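Local coordinates for putative aspartate aminotransferase (Thermus thermophilus, PDB 1IUG) that probably acts as a pyridoxal 5'-phosphate-dependent aspartate aminotransferase, moving the amino group of aspartate onto 2-oxoglutarate, at the interface of chains A and B. Numbering follows the deposited sequence. Chains: chain A/B, putative aspartate aminotransferase.

Contact 1: the interface of chains A and B. Residues chain A 24, 232-234; chain B 12, 190-191.
B:Leu12, B:Pro190 and B:Pro191 lie against a two-amide unit of chain A, formed by A:Gln24 and A:Asn234. Packing across the boundary is van der Waals: carbons of B:Leu12 and the prolines rest on the amides as well as on A:Gln24 CB. A:Gln24 carries its CG opposite the backbone N (chi1 -173°) and then bends at chi2, which lets its CB meet B:Leu12 CG at 3.7 Å while its amide doubles back towards A:Asn234. A:Gln24 OE1 sits against the B:Leu12 methyls, 3.4 Å from CD2, and the two side chains cross at roughly a right angle. B:Pro191 meets the A:Gln24 amide from the opposite direction, its CD 3.7 Å from NE2. B:Pro190 comes crosswise onto A:Asn234, with CB 3.9 Å from CG.

Hydrogen bonds within chain A pair the amides. A:Asn234 ND2 gives to A:Gln24 OE1 (3.2 Å), from 48° above the carbonyl plane. A:Gln24 NE2 returns a bond to A:Asn234 OD1, also 3.2 Å long. An alanine at A:Gln24 would probably leave the A:Asn234 amide without its partner and less firmly held, and open a gap beside the B:Leu12 methyls and B:Pro191 CD.

One water links A:Asn234 OD1 with B:Pro191 O, another the backbone N atoms of A:Gln24 and B:Leu12.

In the fold, A:Asn234 stands in the first turn of helix 233-246 and A:Gln24 after helix 14-21; the prolines precede strand 193-198, shortly after cofactor-bearing B:Lys185.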
ATOM      1  N   GLN A  24      13.648  -6.996  -9.924  1.00 38.38           N
ATOM      2  CA  GLN A  24      13.499  -6.054  -8.819  1.00 38.54           C
ATOM      3  C   GLN A  24      14.592  -4.982  -8.746  1.00 39.90           C
ATOM      4  O   GLN A  24      15.787  -5.287  -8.809  1.00 39.11           O
ATOM      5  CB  GLN A  24      13.446  -6.817  -7.490  1.00 37.32           C
ATOM      6  CG  GLN A  24      13.128  -5.960  -6.276  1.00 33.08           C
ATOM      7  CD  GLN A  24      11.693  -5.469  -6.272  1.00 31.78           C
ATOM      8  OE1 GLN A  24      10.758  -6.253  -6.439  1.00 27.91           O
ATOM      9  NE2 GLN A  24      11.511  -4.166  -6.069  1.00 28.00           N
ATOM     10  N   ALA A 232       6.161   0.947  -3.619  1.00 24.05           N
ATOM     11  CA  ALA A 232       5.902  -0.197  -4.490  1.00 24.30           C
ATOM     12  C   ALA A 232       6.459   0.225  -5.858  1.00 25.13           C
ATOM     13  O   ALA A 232       5.712   0.528  -6.794  1.00 25.76           O
ATOM     14  CB  ALA A 232       4.402  -0.474  -4.567  1.00 22.27           C
ATOM     15  N   ILE A 233       7.789   0.263  -5.936  1.00 25.76           N
ATOM     16  CA  ILE A 233       8.533   0.680  -7.120  1.00 27.29           C
ATOM     17  C   ILE A 233       8.169  -0.043  -8.417  1.00 27.93           C
ATOM     18  O   ILE A 233       8.235   0.548  -9.497  1.00 27.91           O
ATOM     19  CB  ILE A 233      10.068   0.599  -6.849  1.00 29.13           C
ATOM     20  CG1 ILE A 233      10.857   1.299  -7.959  1.00 29.76           C
ATOM     21  CG2 ILE A 233      10.507  -0.849  -6.675  1.00 29.45           C
ATOM     22  CD1 ILE A 233      10.630   2.801  -8.014  1.00 31.11           C
ATOM     23  N   ASN A 234       7.760  -1.305  -8.307  1.00 28.99           N
ATOM     24  CA  ASN A 234       7.367  -2.108  -9.469  1.00 29.54           C
ATOM     25  C   ASN A 234       6.112  -1.508 -10.108  1.00 28.46           C
ATOM     26  O   ASN A 234       6.006  -1.418 -11.334  1.00 26.53           O
ATOM     27  CB  ASN A 234       7.077  -3.556  -9.049  1.00 32.53           C
ATOM     28  CG  ASN A 234       8.217  -4.178  -8.256  1.00 34.54           C
ATOM     29  OD1 ASN A 234       8.560  -3.711  -7.167  1.00 35.49           O
ATOM     30  ND2 ASN A 234       8.802  -5.242  -8.795  1.00 33.87           N
TER
ATOM     31  N   LEU B  12      13.940 -11.287  -6.389  1.00 26.24           N
ATOM     32  CA  LEU B  12      12.643 -11.962  -6.389  1.00 27.25           C
ATOM     33  C   LEU B  12      12.677 -13.468  -6.614  1.00 27.83           C
ATOM     34  O   LEU B  12      13.493 -13.976  -7.378  1.00 27.11           O
ATOM     35  CB  LEU B  12      11.700 -11.318  -7.415  1.00 26.34           C
ATOM     36  CG  LEU B  12      11.388  -9.833  -7.213  1.00 27.23           C
ATOM     37  CD1 LEU B  12      10.472  -9.340  -8.316  1.00 26.01           C
ATOM     38  CD2 LEU B  12      10.756  -9.615  -5.848  1.00 23.89           C
ATOM     39  N   PRO B 190       7.718  -8.458  -4.067  1.00 24.69           N
ATOM     40  CA  PRO B 190       7.879  -7.017  -4.284  1.00 23.09           C
ATOM     41  C   PRO B 190       7.304  -6.253  -3.096  1.00 23.38           C
ATOM     42  O   PRO B 190       6.506  -6.795  -2.330  1.00 22.61           O
ATOM     43  CB  PRO B 190       7.015  -6.756  -5.525  1.00 22.18           C
ATOM     44  CG  PRO B 190       6.947  -8.097  -6.216  1.00 24.68           C
ATOM     45  CD  PRO B 190       6.783  -9.034  -5.052  1.00 23.26           C
ATOM     46  N   PRO B 191       7.750  -5.003  -2.890  1.00 22.18           N
ATOM     47  CA  PRO B 191       7.205  -4.234  -1.767  1.00 20.42           C
ATOM     48  C   PRO B 191       5.757  -3.849  -2.094  1.00 20.95           C
ATOM     49  O   PRO B 191       5.380  -3.779  -3.273  1.00 20.14           O
ATOM     50  CB  PRO B 191       8.125  -3.009  -1.707  1.00 20.49           C
ATOM     51  CG  PRO B 191       8.639  -2.878  -3.119  1.00 21.59           C
ATOM     52  CD  PRO B 191       8.874  -4.304  -3.533  1.00 19.20           C
TER
HETATM   53  O   HOH W   1       5.733  -3.189  -6.011  1.00 25.74           O
HETATM   54  O   HOH W   2      14.629  -9.785  -8.914  1.00 28.47           O

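Contact 2: the interface of chains A and B. Residues chain A 4, 6, 8-9, 308; chain B 25-27.
B:His26 reaches towards A:Thr6 because its CG points away from its own backbone N (chi1 -177°), carrying the imidazole out of the loop and into chain A. A:Thr6 has OG1 set between its backbone N and carbonyl carbon (chi1 51°), which turns the hydroxyl to the carbonyl of A:Pro9 and leaves the methyl facing the ring. That hydroxyl gives a 3.0 Å hydrogen bond from A:Thr6 OG1 to A:Pro9 O, nearly in line with the C=O bond. It ties the two residues of one wall together and fixes the rotation of the threonine.

The imidazole of B:His26 is covered on both faces. A:Thr6 CG2 lies over one, displaced towards the rim and 4.0 Å from the ring centroid, as a CH-pi contact. The ring of B:His27, from its own chain, sets ND1 over the centre of the other. A:Pro9, which follows a cis peptide bond, presses its CD within 3.4 Å of B:His26 CD2. The same A:Pro9 CD is 3.3 Å from B:His27 ND1, and both histidine side chains meet the proline crosswise. Further back, A:Leu4 CD1 packs on B:His26 CB at 3.9 Å.

The ring of B:His26 is thus sandwiched between the N-terminal segment of chain A and B:His27, which is likely to hold that segment against the B:25-27 loop and to steady the dimer that is usual for pyridoxal-phosphate aminotransferases of this fold type.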
ATOM      1  N   LEU A   4     -12.921  -8.846 -17.975  1.00 32.31           N
ATOM      2  CA  LEU A   4     -13.129  -8.114 -16.736  1.00 31.50           C
ATOM      3  C   LEU A   4     -13.863  -6.826 -17.089  1.00 29.09           C
ATOM      4  O   LEU A   4     -13.322  -5.959 -17.776  1.00 28.06           O
ATOM      5  CB  LEU A   4     -11.789  -7.812 -16.064  1.00 34.41           C
ATOM      6  CG  LEU A   4     -11.891  -7.038 -14.751  1.00 36.80           C
ATOM      7  CD1 LEU A   4     -12.785  -7.798 -13.779  1.00 42.16           C
ATOM      8  CD2 LEU A   4     -10.509  -6.849 -14.161  1.00 42.44           C
ATOM      9  N   THR A   6     -15.508  -4.855 -14.646  1.00 27.29           N
ATOM     10  CA  THR A   6     -15.757  -4.149 -13.393  1.00 28.17           C
ATOM     11  C   THR A   6     -15.021  -2.815 -13.378  1.00 27.80           C
ATOM     12  O   THR A   6     -13.949  -2.680 -13.967  1.00 26.96           O
ATOM     13  CB  THR A   6     -15.288  -4.972 -12.180  1.00 29.21           C
ATOM     14  OG1 THR A   6     -13.935  -5.393 -12.385  1.00 29.94           O
ATOM     15  CG2 THR A   6     -16.181  -6.196 -11.969  1.00 29.92           C
ATOM     16  N   GLY A   8     -12.942  -1.408 -11.683  1.00 27.13           N
ATOM     17  CA  GLY A   8     -11.818  -1.469 -10.767  1.00 26.30           C
ATOM     18  C   GLY A   8     -11.860  -2.678  -9.847  1.00 27.29           C
ATOM     19  O   GLY A   8     -12.844  -2.863  -9.121  1.00 27.77           O
ATOM     20  N   PRO A   9     -10.849  -3.569  -9.912  1.00 27.42           N
ATOM     21  CA  PRO A   9      -9.687  -3.496 -10.806  1.00 26.04           C
ATOM     22  C   PRO A   9     -10.106  -3.641 -12.267  1.00 26.57           C
ATOM     23  O   PRO A   9     -11.239  -4.039 -12.569  1.00 25.29           O
ATOM     24  CB  PRO A   9      -8.841  -4.687 -10.354  1.00 27.34           C
ATOM     25  CG  PRO A   9      -9.159  -4.784  -8.895  1.00 27.57           C
ATOM     26  CD  PRO A   9     -10.655  -4.634  -8.912  1.00 27.30           C
ATOM     27  N   VAL A 308     -16.906 -10.759 -15.978  1.00 34.14           N
ATOM     28  CA  VAL A 308     -17.129 -10.426 -14.576  1.00 33.61           C
ATOM     29  C   VAL A 308     -17.725  -9.027 -14.517  1.00 32.89           C
ATOM     30  O   VAL A 308     -17.158  -8.077 -15.073  1.00 30.60           O
ATOM     31  CB  VAL A 308     -15.813 -10.444 -13.756  1.00 34.35           C
ATOM     32  CG1 VAL A 308     -16.109 -10.167 -12.287  1.00 33.41           C
ATOM     33  CG2 VAL A 308     -15.102 -11.788 -13.912  1.00 34.84           C
TER
ATOM     34  N   LEU B  25      -7.022 -10.041 -11.673  1.00 36.05           N
ATOM     35  CA  LEU B  25      -8.173 -10.692 -11.053  1.00 37.80           C
ATOM     36  C   LEU B  25      -8.939  -9.644 -10.261  1.00 36.85           C
ATOM     37  O   LEU B  25      -8.334  -8.739  -9.687  1.00 36.79           O
ATOM     38  CB  LEU B  25      -7.725 -11.789 -10.078  1.00 38.36           C
ATOM     39  CG  LEU B  25      -6.989 -13.036 -10.567  1.00 40.15           C
ATOM     40  CD1 LEU B  25      -6.621 -13.899  -9.366  1.00 41.48           C
ATOM     41  CD2 LEU B  25      -7.859 -13.816 -11.539  1.00 40.60           C
ATOM     42  N   HIS B  26     -10.265  -9.737 -10.266  1.00 37.13           N
ATOM     43  CA  HIS B  26     -11.083  -8.812  -9.488  1.00 37.35           C
ATOM     44  C   HIS B  26     -11.081  -9.398  -8.078  1.00 36.77           C
ATOM     45  O   HIS B  26     -11.342 -10.587  -7.889  1.00 36.38           O
ATOM     46  CB  HIS B  26     -12.510  -8.726 -10.036  1.00 38.54           C
ATOM     47  CG  HIS B  26     -13.372  -7.733  -9.317  1.00 40.68           C
ATOM     48  ND1 HIS B  26     -14.233  -8.089  -8.300  1.00 41.20           N
ATOM     49  CD2 HIS B  26     -13.507  -6.394  -9.469  1.00 41.14           C
ATOM     50  CE1 HIS B  26     -14.861  -7.014  -7.860  1.00 41.26           C
ATOM     51  NE2 HIS B  26     -14.439  -5.971  -8.553  1.00 40.86           N
ATOM     52  N   HIS B  27     -10.760  -8.558  -7.101  1.00 37.38           N
ATOM     53  CA  HIS B  27     -10.658  -8.959  -5.698  1.00 38.29           C
ATOM     54  C   HIS B  27     -11.876  -9.604  -5.035  1.00 40.43           C
ATOM     55  O   HIS B  27     -11.745 -10.209  -3.969  1.00 40.98           O
ATOM     56  CB  HIS B  27     -10.191  -7.773  -4.859  1.00 36.03           C
ATOM     57  CG  HIS B  27     -11.124  -6.604  -4.895  1.00 34.48           C
ATOM     58  ND1 HIS B  27     -11.639  -6.099  -6.070  1.00 32.73           N
ATOM     59  CD2 HIS B  27     -11.628  -5.833  -3.902  1.00 34.68           C
ATOM     60  CE1 HIS B  27     -12.417  -5.067  -5.799  1.00 33.12           C
ATOM     61  NE2 HIS B  27     -12.427  -4.884  -4.491  1.00 35.59           N
TER

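About 22 Å separates the C-alpha centres of contact 1 and contact 2. They draw on the same two stretches of sequence, with the chains exchanged: A:Gln24 meets B:Leu12 in contact 1, whereas residues 25-27 of chain B meet residues 4-9 of chain A in contact 2. The two-fold therefore puts the twin of contact 2 next in sequence to contact 1, so that the loop after helix 14-21 follows the partner's N-terminal segment. Contact 1 adds helix 233-246 and a stretch close in sequence to cofactor-bearing B:Lys185; the structure alone does not show whether pairing affects the active site.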